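Adhesion G-protein coupled receptor G6 (Danio rerio, PDB 6V55) is an adhesion G-protein coupled receptor linked to myelination, whose multidomain, calcium-binding extracellular region probably mediates adhesion and modulates signalling. Local coordinates at residues A[70-74]-A[333-337]; A[359-365]-A[432-436]; A[384-389]-A[401-405]; A[446-450]-A[462-466]. All blocks are in the same frame, centred on the assembly; numbering follows the deposited sequence.

Interaction 1: residues A[70-74]-A[333-337]; sequences SDAKF and CASGL
The edge strand 71-74 of the CUB domain sheet is met here by an irregular loop, 333-337, from far along the chain, a contact between distant modules rather than a continuation of the sheet. Strand 71-74 is fully extended; the loop bends at Ala-334 (phi/psi -90/-24), extends at Ser-335 and bends again at Gly-336 and Leu-337. CA atoms pair Ala-72 with Ser-335 (4.6 Å) and Lys-73 with Gly-336 (5.4 Å). One backbone bond docks the loop: Lys-73 N donates to Ala-334 O at 3.0 Å.

Side chains do the rest. Asp-71, chi1 t and chi2 -71°, points toward the loop, and its OD1 accepts both Gly-336 N (3.1 Å) and Ser-335 OG (2.8 Å); a short carboxylate suits a place beside two donors. Ser-335 is t, and its OG also accepts weakly from Leu-337 N at 3.4 Å, as in an ST turn. Lys-73 is p at chi1, then t throughout, so its aliphatic chain runs over the loop, with CE 3.4 Å from Cys-333 O and CD 4.0 Å from the bare CA of Gly-336, while NZ hydrogen-bonds Gly-57 O. Cys-333 is held by a disulfide to Cys-339, which ties the loop closed. Leu-337 (chi1 m) brings CD1 to 3.5 Å from Asp-71 OD2.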
loop_
_atom_site.group_PDB
_atom_site.type_symbol
_atom_site.label_atom_id
_atom_site.label_comp_id
_atom_site.label_asym_id
_atom_site.label_seq_id
_atom_site.Cartn_x
_atom_site.Cartn_y
_atom_site.Cartn_z
ATOM N N SER A 70 -7.452 9.815 -8.943
ATOM C CA SER A 70 -7.894 8.433 -9.013
ATOM C C SER A 70 -7.369 7.657 -7.813
ATOM O O SER A 70 -6.639 8.176 -6.965
ATOM C CB SER A 70 -7.466 7.756 -10.321
ATOM O OG SER A 70 -6.141 8.091 -10.687
ATOM N N ASP A 71 -7.732 6.381 -7.786
ATOM C CA ASP A 71 -7.609 5.495 -6.641
ATOM C C ASP A 71 -7.690 4.097 -7.229
ATOM O O ASP A 71 -8.707 3.762 -7.847
ATOM C CB ASP A 71 -8.749 5.766 -5.649
ATOM C CG ASP A 71 -8.664 4.939 -4.371
ATOM O OD1 ASP A 71 -8.897 3.703 -4.400
ATOM O OD2 ASP A 71 -8.401 5.546 -3.309
ATOM N N ALA A 72 -6.655 3.274 -7.085
ATOM C CA ALA A 72 -6.747 1.938 -7.642
ATOM C C ALA A 72 -6.116 0.906 -6.721
ATOM O O ALA A 72 -5.032 1.140 -6.177
ATOM C CB ALA A 72 -6.089 1.883 -9.003
ATOM N N LYS A 73 -6.777 -0.253 -6.584
ATOM C CA LYS A 73 -6.314 -1.344 -5.731
ATOM C C LYS A 73 -5.597 -2.405 -6.557
ATOM O O LYS A 73 -5.903 -2.609 -7.728
ATOM C CB LYS A 73 -7.467 -1.980 -4.952
ATOM C CG LYS A 73 -8.679 -2.357 -5.786
ATOM C CD LYS A 73 -9.768 -3.027 -4.959
ATOM C CE LYS A 73 -11.003 -3.314 -5.832
ATOM N NZ LYS A 73 -12.093 -4.055 -5.077
ATOM N N PHE A 74 -4.618 -3.071 -5.936
ATOM C CA PHE A 74 -3.741 -4.025 -6.610
ATOM C C PHE A 74 -3.433 -5.187 -5.669
ATOM O O PHE A 74 -3.202 -4.981 -4.475
ATOM C CB PHE A 74 -2.398 -3.392 -7.023
ATOM C CG PHE A 74 -2.507 -2.261 -8.006
ATOM C CD1 PHE A 74 -2.411 -2.503 -9.380
ATOM C CD2 PHE A 74 -2.660 -0.946 -7.565
ATOM C CE1 PHE A 74 -2.491 -1.461 -10.302
ATOM C CE2 PHE A 74 -2.749 0.108 -8.478
ATOM C CZ PHE A 74 -2.662 -0.155 -9.854
ATOM N N CYS A 333 -14.591 -3.255 -10.349
ATOM C CA CYS A 333 -14.361 -1.946 -9.757
ATOM C C CYS A 333 -12.871 -1.747 -9.480
ATOM O O CYS A 333 -12.214 -2.616 -8.902
ATOM C CB CYS A 333 -15.162 -1.826 -8.459
ATOM S SG CYS A 333 -14.785 -0.305 -7.523
ATOM N N ALA A 334 -12.328 -0.595 -9.883
ATOM C CA ALA A 334 -10.898 -0.375 -9.655
ATOM C C ALA A 334 -10.579 0.284 -8.315
ATOM O O ALA A 334 -9.462 0.122 -7.823
ATOM C CB ALA A 334 -10.278 0.461 -10.775
ATOM N N SER A 335 -11.508 1.013 -7.703
ATOM C CA SER A 335 -11.197 1.740 -6.482
ATOM C C SER A 335 -11.381 0.870 -5.251
ATOM O O SER A 335 -12.338 0.092 -5.156
ATOM C CB SER A 335 -12.071 2.976 -6.352
ATOM O OG SER A 335 -11.549 3.828 -5.349
ATOM N N GLY A 336 -10.471 1.035 -4.285
ATOM C CA GLY A 336 -10.591 0.370 -2.998
ATOM C C GLY A 336 -11.655 0.939 -2.096
ATOM O O GLY A 336 -12.023 0.295 -1.110
ATOM N N LEU A 337 -12.142 2.141 -2.414
ATOM C CA LEU A 337 -13.267 2.756 -1.730
ATOM C C LEU A 337 -14.606 2.191 -2.182
ATOM O O LEU A 337 -15.624 2.406 -1.515
ATOM C CB LEU A 337 -13.255 4.273 -1.973
ATOM C CG LEU A 337 -12.041 5.066 -1.487
ATOM C CD1 LEU A 337 -11.746 6.216 -2.410
ATOM C CD2 LEU A 337 -12.290 5.593 -0.092
#

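Interaction 2: residues A[359-365]-A[432-436]; sequences RDATAII and IGNGL
Arg-359 leads into helix 361-374 and reaches the hairpin turn between strands 431-433 and 436-445. With chi1 p and the later torsions near t, its long arm stretches out so that Arg-359 NH1 donates to Asn-434 O at a very short 2.5 Å; Arg-359 NH2 adds a weak bond to the same oxygen at 2.9 Å. That carbonyl belongs to a type II turn from Gly-433 to Leu-436, in which Gly-435 adopts phi/psi 74/10, a positive phi easiest for a residue without CB. Leu-436 CD2 lies over one face of the guanidinium.

Asp-360 takes the N-cap, its OD2 accepting weakly from Ala-363 N at 3.3 Å. At Ala-361 the small CB points toward the turn and touches Leu-436 CD2 at 3.9 Å; Ala-361 O accepts Ile-365 N at 2.8 Å. One turn later Ile-364 (m, m) lays CG2 3.7 Å from Leu-436 CD2 and 4.1 Å from Ile-432 CG2. Next to it, Ile-365 (chi1 m, chi2 t) sets CG1 4.1 Å from Ile-432 CG2. CA spacings are 6.7 Å for Ile-364 to Gly-433 and 6.5 Å for Ile-365 to Ile-432.

Helix packing on an antiparallel sheet is the basic architecture of the SEA domain. Asp-353 of strand 342-353 forms a salt bridge with Arg-359, while Val-351 of that strand touches Ile-365 and Ile-432, and Tyr-403 of strand 399-410 touches Ala-361 and Ile-365.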
loop_
_atom_site.group_PDB
_atom_site.type_symbol
_atom_site.label_atom_id
_atom_site.label_comp_id
_atom_site.label_asym_id
_atom_site.label_seq_id
_atom_site.Cartn_x
_atom_site.Cartn_y
_atom_site.Cartn_z
ATOM N N ARG A 359 -47.643 30.071 0.929
ATOM C CA ARG A 359 -47.167 28.834 0.333
ATOM C C ARG A 359 -46.400 27.981 1.335
ATOM O O ARG A 359 -46.162 28.368 2.485
ATOM C CB ARG A 359 -46.264 29.149 -0.857
ATOM C CG ARG A 359 -44.940 29.761 -0.435
ATOM C CD ARG A 359 -44.368 30.585 -1.554
ATOM N NE ARG A 359 -43.302 31.457 -1.091
ATOM C CZ ARG A 359 -42.731 32.389 -1.848
ATOM N NH1 ARG A 359 -43.131 32.573 -3.105
ATOM N NH2 ARG A 359 -41.757 33.149 -1.358
ATOM N N ASP A 360 -46.024 26.793 0.861
ATOM C CA ASP A 360 -45.025 25.945 1.498
ATOM C C ASP A 360 -43.779 26.027 0.629
ATOM O O ASP A 360 -43.772 25.536 -0.506
ATOM C CB ASP A 360 -45.517 24.505 1.633
ATOM C CG ASP A 360 -44.390 23.528 1.941
ATOM O OD1 ASP A 360 -43.945 23.454 3.118
ATOM O OD2 ASP A 360 -43.939 22.843 0.995
ATOM N N ALA A 361 -42.726 26.647 1.164
ATOM C CA ALA A 361 -41.547 26.956 0.369
ATOM C C ALA A 361 -40.693 25.734 0.049
ATOM O O ALA A 361 -39.842 25.827 -0.843
ATOM C CB ALA A 361 -40.704 28.011 1.091
ATOM N N THR A 362 -40.910 24.601 0.733
ATOM C CA THR A 362 -40.107 23.401 0.489
ATOM C C THR A 362 -40.368 22.814 -0.899
ATOM O O THR A 362 -39.432 22.345 -1.560
ATOM C CB THR A 362 -40.380 22.353 1.570
ATOM O OG1 THR A 362 -40.464 22.976 2.861
ATOM C CG2 THR A 362 -39.274 21.368 1.609
ATOM N N ALA A 363 -41.623 22.874 -1.371
ATOM C CA ALA A 363 -41.945 22.412 -2.721
ATOM C C ALA A 363 -41.316 23.310 -3.773
ATOM O O ALA A 363 -40.760 22.813 -4.762
ATOM C CB ALA A 363 -43.461 22.352 -2.918
ATOM N N ILE A 364 -41.350 24.626 -3.536
ATOM C CA ILE A 364 -40.818 25.611 -4.479
ATOM C C ILE A 364 -39.300 25.524 -4.533
ATOM O O ILE A 364 -38.707 25.575 -5.619
ATOM C CB ILE A 364 -41.295 27.033 -4.094
ATOM C CG1 ILE A 364 -42.828 27.174 -4.152
ATOM C CG2 ILE A 364 -40.702 28.093 -5.002
ATOM C CD1 ILE A 364 -43.503 26.539 -5.379
ATOM N N ILE A 365 -38.656 25.322 -3.369
ATOM C CA ILE A 365 -37.193 25.225 -3.295
ATOM C C ILE A 365 -36.700 23.946 -3.957
ATOM O O ILE A 365 -35.766 23.984 -4.777
ATOM C CB ILE A 365 -36.712 25.325 -1.834
ATOM C CG1 ILE A 365 -36.712 26.780 -1.392
ATOM C CG2 ILE A 365 -35.293 24.812 -1.657
ATOM C CD1 ILE A 365 -36.787 26.949 0.102
ATOM N N ILE A 432 -35.581 32.256 -6.431
ATOM C CA ILE A 432 -36.142 30.908 -6.355
ATOM C C ILE A 432 -37.598 30.907 -6.820
ATOM O O ILE A 432 -37.992 30.150 -7.716
ATOM C CB ILE A 432 -36.011 30.365 -4.917
ATOM C CG1 ILE A 432 -34.531 30.239 -4.520
ATOM C CG2 ILE A 432 -36.734 29.031 -4.782
ATOM C CD1 ILE A 432 -34.269 30.285 -3.032
ATOM N N GLY A 433 -38.420 31.722 -6.180
ATOM C CA GLY A 433 -39.797 31.939 -6.564
ATOM C C GLY A 433 -40.030 33.409 -6.321
ATOM O O GLY A 433 -39.060 34.122 -6.039
ATOM N N ASN A 434 -41.267 33.885 -6.429
ATOM C CA ASN A 434 -41.539 35.280 -6.108
ATOM C C ASN A 434 -41.471 35.447 -4.595
ATOM O O ASN A 434 -42.077 34.666 -3.852
ATOM C CB ASN A 434 -42.905 35.701 -6.643
ATOM C CG ASN A 434 -43.120 37.202 -6.560
ATOM O OD1 ASN A 434 -44.249 37.675 -6.372
ATOM N ND2 ASN A 434 -42.034 37.967 -6.718
ATOM N N GLY A 435 -40.677 36.413 -4.132
ATOM C CA GLY A 435 -40.514 36.628 -2.705
ATOM C C GLY A 435 -39.669 35.598 -1.998
ATOM O O GLY A 435 -39.626 35.592 -0.769
ATOM N N LEU A 436 -39.000 34.725 -2.743
ATOM C CA LEU A 436 -38.155 33.660 -2.225
ATOM C C LEU A 436 -36.762 33.880 -2.791
ATOM O O LEU A 436 -36.602 34.039 -4.000
ATOM C CB LEU A 436 -38.708 32.293 -2.634
ATOM C CG LEU A 436 -38.547 31.075 -1.729
ATOM C CD1 LEU A 436 -38.503 31.443 -0.243
ATOM C CD2 LEU A 436 -39.694 30.103 -2.012
#

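Interaction 3: residues A[384-389]-A[401-405]; sequences GISLQL and QIYLA. Unlike the reference sequence in segment 401-405: Ile-402 (reference Thr).
A classic beta bulge interrupts this antiparallel hairpin of the SEA domain: Gln-388 and Leu-389 both face Ile-402, with Gln-388 at phi/psi -104/-38. Their nitrogens converge on Ile-402 O, Gln-388 N at 2.6 Å and Leu-389 N weakly at 3.4 Å, and Ile-402 N returns a bond to Leu-389 O at 2.8 Å. Before the bulge, Ser-386 and Leu-404 form a hydrogen-bonded pair (Ser-386 N to Leu-404 O 3.1 Å, Leu-404 N to Ser-386 O 3.0 Å), between the non-hydrogen-bonded pairs Ile-385/Ala-405 and Leu-387/Tyr-403. The strand axes run 143° apart.

Ile-385, Leu-387, Tyr-403 and Ala-405 share a face, where Ile-385 and Tyr-403 meet helix 361-374. Leu-387 (t, p) sets CD1 over the Tyr-403 ring, 4.1 Å from its centroid, a CH-pi contact. On the opposite face Leu-389 CD1 meets Ile-402 CD1 at 3.8 Å. Tyr-403 OH donates to Gln-401 OE1 at 2.7 Å, so the ring can pack on Ala-361 and Ile-365 of helix 361-374 while its hydroxyl keeps polar partners, Gln-401 and, weakly, Thr-362.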
loop_
_atom_site.group_PDB
_atom_site.type_symbol
_atom_site.label_atom_id
_atom_site.label_comp_id
_atom_site.label_asym_id
_atom_site.label_seq_id
_atom_site.Cartn_x
_atom_site.Cartn_y
_atom_site.Cartn_z
ATOM N N GLY A 384 -34.111 14.548 -0.686
ATOM C CA GLY A 384 -34.646 14.821 0.634
ATOM C C GLY A 384 -34.338 16.237 1.088
ATOM O O GLY A 384 -33.224 16.726 0.844
ATOM N N ILE A 385 -35.302 16.899 1.739
ATOM C CA ILE A 385 -35.145 18.289 2.177
ATOM C C ILE A 385 -36.095 18.520 3.344
ATOM O O ILE A 385 -37.207 17.985 3.359
ATOM C CB ILE A 385 -35.365 19.273 0.997
ATOM C CG1 ILE A 385 -35.212 20.736 1.402
ATOM C CG2 ILE A 385 -36.681 19.033 0.289
ATOM C CD1 ILE A 385 -34.952 21.607 0.231
ATOM N N SER A 386 -35.620 19.243 4.370
ATOM C CA SER A 386 -36.451 19.556 5.526
ATOM C C SER A 386 -36.035 20.893 6.140
ATOM O O SER A 386 -34.875 21.307 6.036
ATOM C CB SER A 386 -36.368 18.457 6.573
ATOM O OG SER A 386 -35.147 18.508 7.301
ATOM N N LEU A 387 -36.991 21.562 6.794
ATOM C CA LEU A 387 -36.766 22.884 7.366
ATOM C C LEU A 387 -36.149 22.757 8.746
ATOM O O LEU A 387 -36.662 22.018 9.592
ATOM C CB LEU A 387 -38.079 23.661 7.460
ATOM C CG LEU A 387 -38.114 24.992 8.222
ATOM C CD1 LEU A 387 -37.272 26.029 7.559
ATOM C CD2 LEU A 387 -39.514 25.484 8.301
ATOM N N GLN A 388 -35.073 23.495 8.993
ATOM C CA GLN A 388 -34.382 23.393 10.276
ATOM C C GLN A 388 -34.649 24.538 11.226
ATOM O O GLN A 388 -34.748 24.314 12.427
ATOM C CB GLN A 388 -32.881 23.315 10.056
ATOM C CG GLN A 388 -32.432 22.015 9.542
ATOM C CD GLN A 388 -30.966 21.846 9.776
ATOM O OE1 GLN A 388 -30.536 20.842 10.338
ATOM N NE2 GLN A 388 -30.178 22.847 9.371
ATOM N N LEU A 389 -34.751 25.756 10.718
ATOM C CA LEU A 389 -34.764 26.963 11.527
ATOM C C LEU A 389 -35.648 27.947 10.794
ATOM O O LEU A 389 -35.527 28.074 9.572
ATOM C CB LEU A 389 -33.343 27.493 11.675
ATOM C CG LEU A 389 -32.719 28.564 12.567
ATOM C CD1 LEU A 389 -32.983 29.930 12.020
ATOM C CD2 LEU A 389 -33.165 28.525 13.948
ATOM N N GLN A 401 -35.458 31.235 6.518
ATOM C CA GLN A 401 -35.680 29.809 6.718
ATOM C C GLN A 401 -34.395 29.075 6.368
ATOM O O GLN A 401 -33.748 29.412 5.376
ATOM C CB GLN A 401 -36.850 29.316 5.853
ATOM C CG GLN A 401 -38.191 30.016 6.133
ATOM C CD GLN A 401 -39.321 29.491 5.260
ATOM O OE1 GLN A 401 -39.202 28.427 4.656
ATOM N NE2 GLN A 401 -40.422 30.235 5.188
ATOM N N ILE A 402 -34.004 28.098 7.188
ATOM C CA ILE A 402 -32.792 27.326 6.953
ATOM C C ILE A 402 -33.207 25.890 6.682
ATOM O O ILE A 402 -33.898 25.271 7.503
ATOM C CB ILE A 402 -31.798 27.419 8.121
ATOM C CG1 ILE A 402 -31.434 28.879 8.371
ATOM C CG2 ILE A 402 -30.541 26.655 7.789
ATOM C CD1 ILE A 402 -30.335 29.117 9.382
ATOM N N TYR A 403 -32.778 25.368 5.526
ATOM C CA TYR A 403 -33.131 24.049 5.023
ATOM C C TYR A 403 -31.891 23.175 4.936
ATOM O O TYR A 403 -30.793 23.659 4.644
ATOM C CB TYR A 403 -33.771 24.140 3.631
ATOM C CG TYR A 403 -35.198 24.622 3.652
ATOM C CD1 TYR A 403 -36.253 23.715 3.641
ATOM C CD2 TYR A 403 -35.489 25.976 3.704
ATOM C CE1 TYR A 403 -37.567 24.142 3.673
ATOM C CE2 TYR A 403 -36.796 26.419 3.727
ATOM C CZ TYR A 403 -37.830 25.497 3.715
ATOM O OH TYR A 403 -39.137 25.929 3.756
ATOM N N LEU A 404 -32.081 21.882 5.168
ATOM C CA LEU A 404 -31.042 20.880 4.982
ATOM C C LEU A 404 -31.459 19.959 3.842
ATOM O O LEU A 404 -32.543 19.372 3.901
ATOM C CB LEU A 404 -30.843 20.088 6.266
ATOM C CG LEU A 404 -29.744 19.043 6.281
ATOM C CD1 LEU A 404 -28.388 19.697 6.128
ATOM C CD2 LEU A 404 -29.846 18.306 7.600
ATOM N N ALA A 405 -30.600 19.808 2.820
ATOM C CA ALA A 405 -30.989 19.118 1.596
ATOM C C ALA A 405 -29.936 18.117 1.149
ATOM O O ALA A 405 -28.730 18.384 1.218
ATOM C CB ALA A 405 -31.234 20.098 0.455
#

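Interaction 4: residues A[446-450]-A[462-466]; sequences MENCQ and ESRPT
Both segments are irregular and nearly antiparallel, their end-to-end directions 149° apart, and a single antiparallel bridge joins them at Cys-449 and Ser-463, CA atoms 5.3 Å apart. This hydrogen-bonded pair satisfies both backbones: Cys-449 N donates to Ser-463 O at 3.0 Å and Ser-463 N to Cys-449 O at 3.0 Å. A disulfide from Cys-449 to Cys-485 pins the bridge to strand 480-488, as expected of a small, cystine-stabilised module.

Beside it, Asn-448 (chi1 m) gives ND2 to Glu-462 OE2 at 2.9 Å in an almost linear bond. Glu-462 has chi1 and chi2 both t, an extended arm that lets its carboxylate reach back. A water also donates to Glu-462 OE2 at 2.5 Å and to Gln-450 OE1 at 3.3 Å, bridging two acceptors that could not bond each other. Ser-463 points its CB away from 446-450, and its OG hydrogen-bonds Pro-461 O and Gln-469 NE2; Glu-447 forms a salt bridge with Arg-346. Pro-465 has no amide hydrogen to satisfy, so it suits the apolar end, where its CG meets Met-446 CG at 3.7 Å.

Across the segments, then, the carboxylate of Glu-462 is met by neutral donors, an amide and a water: directed hydrogen bonds, without a counter-charge, fix the side chains around the bridge.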
loop_
_atom_site.group_PDB
_atom_site.type_symbol
_atom_site.label_atom_id
_atom_site.label_comp_id
_atom_site.label_asym_id
_atom_site.label_seq_id
_atom_site.Cartn_x
_atom_site.Cartn_y
_atom_site.Cartn_z
ATOM N N MET A 446 -20.508 14.300 0.691
ATOM C CA MET A 446 -20.843 13.426 1.808
ATOM C C MET A 446 -19.657 12.545 2.172
ATOM O O MET A 446 -19.044 11.917 1.298
ATOM C CB MET A 446 -22.048 12.567 1.456
ATOM C CG MET A 446 -22.289 11.437 2.390
ATOM S SD MET A 446 -23.722 11.796 3.329
ATOM C CE MET A 446 -24.971 11.458 2.129
ATOM N N GLU A 447 -19.331 12.540 3.463
ATOM C CA GLU A 447 -18.100 11.965 3.965
ATOM C C GLU A 447 -18.165 10.452 3.879
ATOM O O GLU A 447 -19.217 9.848 4.112
ATOM C CB GLU A 447 -17.875 12.408 5.411
ATOM C CG GLU A 447 -17.742 13.943 5.603
ATOM C CD GLU A 447 -19.085 14.707 5.752
ATOM O OE1 GLU A 447 -19.193 15.812 5.180
ATOM O OE2 GLU A 447 -20.025 14.198 6.403
ATOM N N ASN A 448 -17.043 9.857 3.472
ATOM C CA ASN A 448 -16.870 8.414 3.442
ATOM C C ASN A 448 -16.973 7.823 4.842
ATOM O O ASN A 448 -16.596 8.465 5.825
ATOM C CB ASN A 448 -15.490 8.073 2.877
ATOM C CG ASN A 448 -15.397 8.296 1.410
ATOM O OD1 ASN A 448 -16.410 8.399 0.735
ATOM N ND2 ASN A 448 -14.177 8.350 0.892
ATOM N N CYS A 449 -17.481 6.589 4.932
ATOM C CA CYS A 449 -17.310 5.826 6.162
ATOM C C CYS A 449 -15.831 5.501 6.331
ATOM O O CYS A 449 -15.186 5.014 5.400
ATOM C CB CYS A 449 -18.127 4.539 6.141
ATOM S SG CYS A 449 -19.914 4.736 6.030
ATOM N N GLN A 450 -15.285 5.814 7.502
ATOM C CA GLN A 450 -13.871 5.601 7.753
ATOM C C GLN A 450 -13.571 4.116 7.885
ATOM O O GLN A 450 -14.466 3.299 8.134
ATOM C CB GLN A 450 -13.430 6.339 9.021
ATOM C CG GLN A 450 -13.456 7.855 8.888
ATOM C CD GLN A 450 -12.544 8.372 7.772
ATOM O OE1 GLN A 450 -13.001 8.614 6.655
ATOM N NE2 GLN A 450 -11.262 8.556 8.076
ATOM N N GLU A 462 -12.050 2.038 3.983
ATOM C CA GLU A 462 -12.808 3.278 3.779
ATOM C C GLU A 462 -13.724 3.132 2.578
ATOM O O GLU A 462 -13.352 2.505 1.582
ATOM C CB GLU A 462 -11.849 4.456 3.544
ATOM C CG GLU A 462 -12.448 5.857 3.647
ATOM C CD GLU A 462 -11.491 6.923 3.130
ATOM O OE1 GLU A 462 -10.269 6.679 3.164
ATOM O OE2 GLU A 462 -11.952 7.996 2.681
ATOM N N SER A 463 -14.945 3.658 2.682
ATOM C CA SER A 463 -15.925 3.394 1.636
ATOM C C SER A 463 -16.786 4.609 1.347
ATOM O O SER A 463 -17.237 5.295 2.265
ATOM C CB SER A 463 -16.845 2.231 2.010
ATOM O OG SER A 463 -16.100 1.122 2.479
ATOM N N ARG A 464 -17.075 4.812 0.062
ATOM C CA ARG A 464 -18.082 5.765 -0.391
ATOM C C ARG A 464 -19.474 5.303 0.064
ATOM O O ARG A 464 -19.661 4.126 0.379
ATOM C CB ARG A 464 -17.989 5.908 -1.918
ATOM C CG ARG A 464 -16.713 6.626 -2.370
ATOM C CD ARG A 464 -16.740 7.030 -3.841
ATOM N NE ARG A 464 -15.700 6.323 -4.602
ATOM C CZ ARG A 464 -14.686 6.902 -5.249
ATOM N NH1 ARG A 464 -14.557 8.229 -5.263
ATOM N NH2 ARG A 464 -13.798 6.142 -5.894
ATOM N N PRO A 465 -20.439 6.227 0.196
ATOM C CA PRO A 465 -21.807 5.827 0.586
ATOM C C PRO A 465 -22.481 4.892 -0.415
ATOM O O PRO A 465 -22.340 5.051 -1.632
ATOM C CB PRO A 465 -22.553 7.162 0.657
ATOM C CG PRO A 465 -21.510 8.142 0.998
ATOM C CD PRO A 465 -20.250 7.690 0.326
ATOM N N THR A 466 -23.237 3.929 0.149
ATOM C CA THR A 466 -23.963 2.787 -0.461
ATOM C C THR A 466 -23.030 1.713 -1.035
ATOM O O THR A 466 -23.500 0.773 -1.680
ATOM C CB THR A 466 -25.008 3.185 -1.525
ATOM O OG1 THR A 466 -24.347 3.455 -2.762
ATOM C CG2 THR A 466 -25.864 4.408 -1.095
HETATM O O HOH W 1 -11.763 10.106 4.004
#

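In the fold
The four contacts form two touching pairs. Interactions 2 and 3 lie 12 Å apart between centres, within the SEA domain: they share its sheet, helix 361-374 leads directly into strand 380-392, and the hairpin of interaction 3 falls in the chain between the two halves of interaction 2. Interactions 1 and 4, 14 Å apart between centres, meet through the loop 333-337, where Leu-337 O lies 3.2 Å from Arg-464 N, a probable hydrogen bond. That loop thus sits between the CUB edge strand and the segments following the SEA sheet. Interactions 1 and 2 are 42 Å apart between centres. Interaction 1 spans 258 residues, bringing the loop before the SEA strands back to the CUB domain; the other three contacts follow it along the chain.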